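Local coordinates for protein 5-cytosine DNA methyltransferase (Entamoeba histolytica, PDB 3QV2) that binds S-adenosyl-L-homocysteine and probably transfers methyl groups from S-adenosyl-L-methionine to the C5 position of cytosine in DNA or tRNA, at residues R272-T275 against P276-K280; F140-I143 against Y144-I148. All coordinates share one frame; numbering follows the deposited sequence.

Contact 1 (R272-T275 against P276-K280); sequences RYFT and PNEIK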
ATOM      1  N   ARG A 272     -16.323 -15.485  -9.228  1.00 24.57           N
ATOM      2  CA  ARG A 272     -15.010 -15.303  -9.835  1.00 23.62           C
ATOM      3  C   ARG A 272     -14.124 -14.445  -8.946  1.00 21.54           C
ATOM      4  O   ARG A 272     -14.617 -13.670  -8.127  1.00 18.75           O
ATOM      5  CB  ARG A 272     -15.135 -14.644 -11.211  1.00 23.42           C
ATOM      6  CG  ARG A 272     -15.605 -13.198 -11.172  1.00 22.47           C
ATOM      7  CD  ARG A 272     -15.449 -12.526 -12.529  1.00 22.69           C
ATOM      8  NE  ARG A 272     -16.029 -11.185 -12.545  1.00 27.77           N
ATOM      9  CZ  ARG A 272     -15.357 -10.073 -12.261  1.00 28.54           C
ATOM     10  NH1 ARG A 272     -14.073 -10.136 -11.936  1.00 27.48           N
ATOM     11  NH2 ARG A 272     -15.969  -8.899 -12.302  1.00 27.86           N
ATOM     12  N   TYR A 273     -12.812 -14.586  -9.107  1.00 22.06           N
ATOM     13  CA  TYR A 273     -11.878 -13.696  -8.437  1.00 23.20           C
ATOM     14  C   TYR A 273     -11.943 -12.336  -9.107  1.00 24.53           C
ATOM     15  O   TYR A 273     -12.291 -12.231 -10.283  1.00 24.03           O
ATOM     16  CB  TYR A 273     -10.445 -14.223  -8.532  1.00 25.22           C
ATOM     17  CG  TYR A 273     -10.241 -15.619  -7.991  1.00 24.84           C
ATOM     18  CD1 TYR A 273     -10.209 -15.860  -6.624  1.00 21.81           C
ATOM     19  CD2 TYR A 273     -10.059 -16.694  -8.850  1.00 26.78           C
ATOM     20  CE1 TYR A 273     -10.014 -17.136  -6.128  1.00 22.62           C
ATOM     21  CE2 TYR A 273      -9.864 -17.972  -8.366  1.00 26.67           C
ATOM     22  CZ  TYR A 273      -9.843 -18.187  -7.005  1.00 25.56           C
ATOM     23  OH  TYR A 273      -9.648 -19.461  -6.525  1.00 24.48           O
ATOM     24  N   PHE A 274     -11.615 -11.291  -8.358  1.00 26.54           N
ATOM     25  CA  PHE A 274     -11.415  -9.983  -8.960  1.00 21.93           C
ATOM     26  C   PHE A 274     -10.137 -10.035  -9.786  1.00 19.33           C
ATOM     27  O   PHE A 274      -9.164 -10.679  -9.393  1.00 18.72           O
ATOM     28  CB  PHE A 274     -11.306  -8.900  -7.888  1.00 20.60           C
ATOM     29  CG  PHE A 274     -12.599  -8.620  -7.170  1.00 23.11           C
ATOM     30  CD1 PHE A 274     -13.553  -7.790  -7.737  1.00 22.44           C
ATOM     31  CD2 PHE A 274     -12.856  -9.172  -5.926  1.00 23.78           C
ATOM     32  CE1 PHE A 274     -14.742  -7.522  -7.083  1.00 20.87           C
ATOM     33  CE2 PHE A 274     -14.042  -8.908  -5.263  1.00 19.93           C
ATOM     34  CZ  PHE A 274     -14.987  -8.082  -5.844  1.00 19.95           C
ATOM     35  N   THR A 275     -10.139  -9.371 -10.936  1.00 19.98           N
ATOM     36  CA  THR A 275      -8.963  -9.349 -11.798  1.00 23.92           C
ATOM     37  C   THR A 275      -7.907  -8.409 -11.231  1.00 23.57           C
ATOM     38  O   THR A 275      -8.218  -7.550 -10.407  1.00 22.77           O
ATOM     39  CB  THR A 275      -9.318  -8.890 -13.222  1.00 25.52           C
ATOM     40  OG1 THR A 275      -9.595  -7.483 -13.215  1.00 24.66           O
ATOM     41  CG2 THR A 275     -10.529  -9.647 -13.741  1.00 23.56           C
ATOM     42  N   PRO A 276      -6.649  -8.571 -11.667  1.00 24.35           N
ATOM     43  CA  PRO A 276      -5.584  -7.663 -11.227  1.00 24.46           C
ATOM     44  C   PRO A 276      -5.960  -6.207 -11.488  1.00 29.55           C
ATOM     45  O   PRO A 276      -5.732  -5.340 -10.643  1.00 31.50           O
ATOM     46  CB  PRO A 276      -4.402  -8.066 -12.109  1.00 22.80           C
ATOM     47  CG  PRO A 276      -4.655  -9.494 -12.448  1.00 25.12           C
ATOM     48  CD  PRO A 276      -6.146  -9.631 -12.559  1.00 24.06           C
ATOM     49  N   ASN A 277      -6.540  -5.954 -12.657  1.00 29.77           N
ATOM     50  CA  ASN A 277      -6.924  -4.607 -13.055  1.00 30.53           C
ATOM     51  C   ASN A 277      -7.989  -4.020 -12.134  1.00 29.62           C
ATOM     52  O   ASN A 277      -8.013  -2.815 -11.883  1.00 29.65           O
ATOM     53  CB  ASN A 277      -7.408  -4.602 -14.507  1.00 31.86           C
ATOM     54  CG  ASN A 277      -7.547  -3.203 -15.073  1.00 31.31           C
ATOM     55  OD1 ASN A 277      -8.656  -2.701 -15.256  1.00 31.30           O
ATOM     56  ND2 ASN A 277      -6.416  -2.563 -15.352  1.00 30.09           N
ATOM     57  N   GLU A 278      -8.867  -4.880 -11.628  1.00 28.46           N
ATOM     58  CA  GLU A 278      -9.924  -4.450 -10.719  1.00 24.73           C
ATOM     59  C   GLU A 278      -9.369  -4.051  -9.353  1.00 22.66           C
ATOM     60  O   GLU A 278      -9.787  -3.048  -8.774  1.00 23.18           O
ATOM     61  CB  GLU A 278     -10.989  -5.540 -10.574  1.00 23.17           C
ATOM     62  CG  GLU A 278     -11.829  -5.740 -11.828  1.00 21.02           C
ATOM     63  CD  GLU A 278     -12.826  -6.876 -11.695  1.00 20.16           C
ATOM     64  OE1 GLU A 278     -12.523  -7.856 -10.983  1.00 20.22           O
ATOM     65  OE2 GLU A 278     -13.912  -6.787 -12.301  1.00 19.49           O
ATOM     66  N   ILE A 279      -8.428  -4.838  -8.843  1.00 21.31           N
ATOM     67  CA  ILE A 279      -7.761  -4.508  -7.591  1.00 19.72           C
ATOM     68  C   ILE A 279      -7.007  -3.195  -7.749  1.00 18.85           C
ATOM     69  O   ILE A 279      -7.028  -2.340  -6.863  1.00 16.32           O
ATOM     70  CB  ILE A 279      -6.765  -5.603  -7.175  1.00 19.09           C
ATOM     71  CG1 ILE A 279      -7.473  -6.955  -7.058  1.00 18.99           C
ATOM     72  CG2 ILE A 279      -6.078  -5.231  -5.869  1.00 20.74           C
ATOM     73  CD1 ILE A 279      -6.554  -8.089  -6.651  1.00 16.76           C
ATOM     74  N   LYS A 280      -6.343  -3.048  -8.892  1.00 16.73           N
ATOM     75  CA  LYS A 280      -5.589  -1.841  -9.204  1.00 19.86           C
ATOM     76  C   LYS A 280      -6.473  -0.600  -9.111  1.00 20.65           C
ATOM     77  O   LYS A 280      -6.053   0.432  -8.592  1.00 21.48           O
ATOM     78  CB  LYS A 280      -4.967  -1.957 -10.600  1.00 21.29           C
ATOM     79  CG  LYS A 280      -4.043  -0.813 -10.983  1.00 22.48           C
ATOM     80  CD  LYS A 280      -4.802   0.318 -11.654  1.00 24.80           C
ATOM     81  CE  LYS A 280      -5.502  -0.162 -12.913  1.00 23.44           C
ATOM     82  NZ  LYS A 280      -6.070   0.974 -13.686  1.00 23.25           N
TER
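Glu278, in the first turn of helix 276-282, reaches back along the chain to Arg272 and Thr275. Its CB lies 3.4 Å from the carbonyl oxygen Thr275 O. CG lies beside the backbone N (chi1 -70°), anti to the carbonyl carbon, and passes Thr275 OG1 at 3.2 Å, and the extended chain beyond it carries the carboxylate away from the helix. OE1 is gripped twice, from the same face of the carboxylate: Thr275 N donates to its anti side at 2.8 Å, well out of plane, and Arg272 NH1 to its syn side at 2.9 Å. OE2 takes Arg272 NH2 at 2.9 Å on its syn lone pair, which makes the salt bridge two-pronged and end-on, with guanidinium and carboxylate planes 35° apart. Thr275 is the N-cap, and with Glu278 it forms a capping box: Glu278 N donates to Thr275 OG1 at 3.1 Å while the glutamate answers Thr275 N. Asp201 adds a second partner to each, hydrogen-bonding through OD2 to Thr275 OG1 and through its backbone N to Glu278 OE2. Phe274 turns a ring edge to the carboxylate, CD1 lying 3.4 Å from Glu278 OE1. Arg272 NH1 also donates to Tyr273 O, which further fixes the guanidinium. Behind the cap, Ile279 N bonds to Thr275 O, and Pro276 packs on helix 298-306.

Contact 2 (F140-I143 against Y144-I148); sequences FKEI and YNILI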
ATOM      1  N   PHE A 140       9.677   0.447  15.363  1.00 12.88           N
ATOM      2  CA  PHE A 140       9.138   1.798  15.260  1.00 14.85           C
ATOM      3  C   PHE A 140       9.368   2.608  16.531  1.00 17.56           C
ATOM      4  O   PHE A 140       9.565   3.821  16.469  1.00 18.10           O
ATOM      5  CB  PHE A 140       7.648   1.787  14.913  1.00 10.21           C
ATOM      6  CG  PHE A 140       7.044   3.159  14.836  1.00 10.88           C
ATOM      7  CD1 PHE A 140       6.127   3.584  15.782  1.00 15.57           C
ATOM      8  CD2 PHE A 140       7.416   4.033  13.828  1.00 13.47           C
ATOM      9  CE1 PHE A 140       5.577   4.849  15.713  1.00 17.85           C
ATOM     10  CE2 PHE A 140       6.872   5.299  13.755  1.00 14.72           C
ATOM     11  CZ  PHE A 140       5.951   5.708  14.698  1.00 17.02           C
ATOM     12  N   LYS A 141       9.337   1.940  17.679  1.00 16.79           N
ATOM     13  CA  LYS A 141       9.617   2.607  18.945  1.00 13.79           C
ATOM     14  C   LYS A 141      10.954   3.330  18.854  1.00 14.98           C
ATOM     15  O   LYS A 141      11.096   4.465  19.307  1.00 13.82           O
ATOM     16  CB  LYS A 141       9.643   1.603  20.098  1.00 18.55           C
ATOM     17  CG  LYS A 141      10.058   2.216  21.426  1.00 20.86           C
ATOM     18  CD  LYS A 141      10.203   1.159  22.508  1.00 25.93           C
ATOM     19  CE  LYS A 141      10.767   1.751  23.792  1.00 29.50           C
ATOM     20  NZ  LYS A 141       9.865   2.779  24.383  1.00 31.37           N
ATOM     21  N   GLU A 142      11.932   2.661  18.252  1.00 14.40           N
ATOM     22  CA  GLU A 142      13.263   3.228  18.079  1.00 16.87           C
ATOM     23  C   GLU A 142      13.260   4.314  17.007  1.00 19.39           C
ATOM     24  O   GLU A 142      13.865   5.372  17.184  1.00 22.54           O
ATOM     25  CB  GLU A 142      14.266   2.128  17.725  1.00 17.84           C
ATOM     26  CG  GLU A 142      15.711   2.592  17.653  1.00 21.53           C
ATOM     27  CD  GLU A 142      16.673   1.445  17.414  1.00 26.16           C
ATOM     28  OE1 GLU A 142      16.234   0.277  17.472  1.00 30.48           O
ATOM     29  OE2 GLU A 142      17.868   1.710  17.169  1.00 26.91           O
ATOM     30  N   ILE A 143      12.578   4.049  15.897  1.00 17.21           N
ATOM     31  CA  ILE A 143      12.456   5.032  14.826  1.00 14.10           C
ATOM     32  C   ILE A 143      11.801   6.312  15.338  1.00 14.05           C
ATOM     33  O   ILE A 143      12.215   7.417  14.985  1.00 14.23           O
ATOM     34  CB  ILE A 143      11.652   4.475  13.632  1.00 14.28           C
ATOM     35  CG1 ILE A 143      12.457   3.397  12.902  1.00  9.66           C
ATOM     36  CG2 ILE A 143      11.272   5.593  12.676  1.00 15.27           C
ATOM     37  CD1 ILE A 143      11.710   2.744  11.759  1.00 10.61           C
ATOM     38  N   TYR A 144      10.784   6.155  16.180  1.00  8.44           N
ATOM     39  CA  TYR A 144      10.093   7.293  16.775  1.00 10.73           C
ATOM     40  C   TYR A 144      11.058   8.129  17.607  1.00 13.74           C
ATOM     41  O   TYR A 144      11.116   9.350  17.464  1.00 13.47           O
ATOM     42  CB  TYR A 144       8.921   6.820  17.638  1.00 13.06           C
ATOM     43  CG  TYR A 144       8.107   7.942  18.245  1.00 15.05           C
ATOM     44  CD1 TYR A 144       7.016   8.478  17.571  1.00 17.73           C
ATOM     45  CD2 TYR A 144       8.426   8.463  19.491  1.00 14.56           C
ATOM     46  CE1 TYR A 144       6.269   9.503  18.121  1.00 21.04           C
ATOM     47  CE2 TYR A 144       7.686   9.487  20.049  1.00 17.15           C
ATOM     48  CZ  TYR A 144       6.608  10.004  19.360  1.00 24.26           C
ATOM     49  OH  TYR A 144       5.865  11.026  19.907  1.00 30.58           O
ATOM     50  N   ASN A 145      11.817   7.464  18.473  1.00 15.30           N
ATOM     51  CA  ASN A 145      12.815   8.141  19.294  1.00 18.37           C
ATOM     52  C   ASN A 145      13.842   8.887  18.448  1.00 16.89           C
ATOM     53  O   ASN A 145      14.172  10.037  18.732  1.00 17.49           O
ATOM     54  CB  ASN A 145      13.516   7.149  20.225  1.00 23.37           C
ATOM     55  CG  ASN A 145      12.629   6.689  21.366  1.00 31.58           C
ATOM     56  OD1 ASN A 145      11.827   7.460  21.895  1.00 34.11           O
ATOM     57  ND2 ASN A 145      12.770   5.427  21.753  1.00 31.96           N
ATOM     58  N   ILE A 146      14.346   8.226  17.409  1.00 15.59           N
ATOM     59  CA  ILE A 146      15.317   8.842  16.516  1.00 16.15           C
ATOM     60  C   ILE A 146      14.744  10.104  15.876  1.00 15.99           C
ATOM     61  O   ILE A 146      15.378  11.159  15.885  1.00 17.83           O
ATOM     62  CB  ILE A 146      15.771   7.872  15.411  1.00 16.70           C
ATOM     63  CG1 ILE A 146      16.574   6.715  16.008  1.00 16.50           C
ATOM     64  CG2 ILE A 146      16.598   8.604  14.368  1.00 15.13           C
ATOM     65  CD1 ILE A 146      17.036   5.700  14.987  1.00 17.96           C
ATOM     66  N   LEU A 147      13.541   9.988  15.325  1.00 14.75           N
ATOM     67  CA  LEU A 147      12.871  11.126  14.707  1.00 15.40           C
ATOM     68  C   LEU A 147      12.706  12.276  15.696  1.00 16.62           C
ATOM     69  O   LEU A 147      12.978  13.430  15.367  1.00 21.23           O
ATOM     70  CB  LEU A 147      11.508  10.712  14.145  1.00 16.02           C
ATOM     71  CG  LEU A 147      11.540   9.809  12.909  1.00 16.33           C
ATOM     72  CD1 LEU A 147      10.140   9.351  12.535  1.00 13.64           C
ATOM     73  CD2 LEU A 147      12.200  10.530  11.745  1.00 15.97           C
ATOM     74  N   ILE A 148      12.262  11.957  16.908  1.00 15.88           N
ATOM     75  CA  ILE A 148      12.096  12.964  17.950  1.00 15.60           C
ATOM     76  C   ILE A 148      13.420  13.649  18.273  1.00 19.06           C
ATOM     77  O   ILE A 148      13.498  14.877  18.324  1.00 18.33           O
ATOM     78  CB  ILE A 148      11.512  12.356  19.238  1.00 21.25           C
ATOM     79  CG1 ILE A 148      10.032  12.025  19.043  1.00 20.66           C
ATOM     80  CG2 ILE A 148      11.683  13.317  20.404  1.00 22.14           C
ATOM     81  CD1 ILE A 148       9.187  13.226  18.676  1.00 23.62           C
TER
HETATM   82  O   HOH W   1       9.798   5.643  21.613  1.00 29.80           O
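Ile143 and Leu147, one helical turn apart, lie side by side and point the same way, with Ile143 CG2 3.9 Å from Leu147 CD1. Both are buried, and both rest on Tyr112 of helix 106-115. The isoleucine puts CG2 anti to its backbone N (CG1 at chi1 -70°), on the side from which the leucine methyl approaches. Phe140 is the other buried member. Its CG is also anti to the backbone N (chi1 178°), which swings the ring forward along the helix until CZ meets the edge of the Tyr144 ring at CD1, 4.1 Å away. One face of the Phe140 ring carries Tyr144 CB, offset toward the rim, while Phe134 and Tyr173 also meet this ring. Tyr144 itself is exposed, though it touches Ile154 of strand 153-159.

The solvent side is looser, and one water enters it. Asn145 and Lys141 project there; the water joins the backbone oxygen Lys141 O to the asparagine side chain, donating to Lys141 O at 2.9 Å and, weakly, to Asn145 OD1. Lys141 O thus accepts both this water and Asn145 N, the latter at 3.2 Å. Between the two sides, Glu142 CG comes no nearer than 4.3 Å to Ile146 CD1, and its carboxylate is committed to a salt bridge with Arg113. Backbone i to i+4 bonds, such as Leu147 N to Ile143 O at 2.9 Å, hold the helix; buried Phe140, Ile143 and Leu147 against exposed Lys141 and Asn145 make 138-149 an amphipathic helix, packed against the mixed sheet of a Rossmann-like class I methyltransferase domain.

Overall arrangement
Contact 1 and contact 2 lie on opposite sides of the chain's centre, their own centres 37 Å apart and their nearest atoms about 26 Å apart, and they do not touch. Contact 2 comes first in sequence, on a helix between strands 125-130 and 153-159 of the main sheet; contact 1 follows much later, at the start of helix 276-282. The bound S-adenosyl-L-homocysteine is about 11 Å from the side chain of Ile279 in contact 1 and about 13 Å from that of Ile143 in contact 2. Ile279 is about 8 Å from the ligand-binding Ile20, and Phe140 about 11 Å from Cys86, the predicted catalytic residue, each measured between side chains.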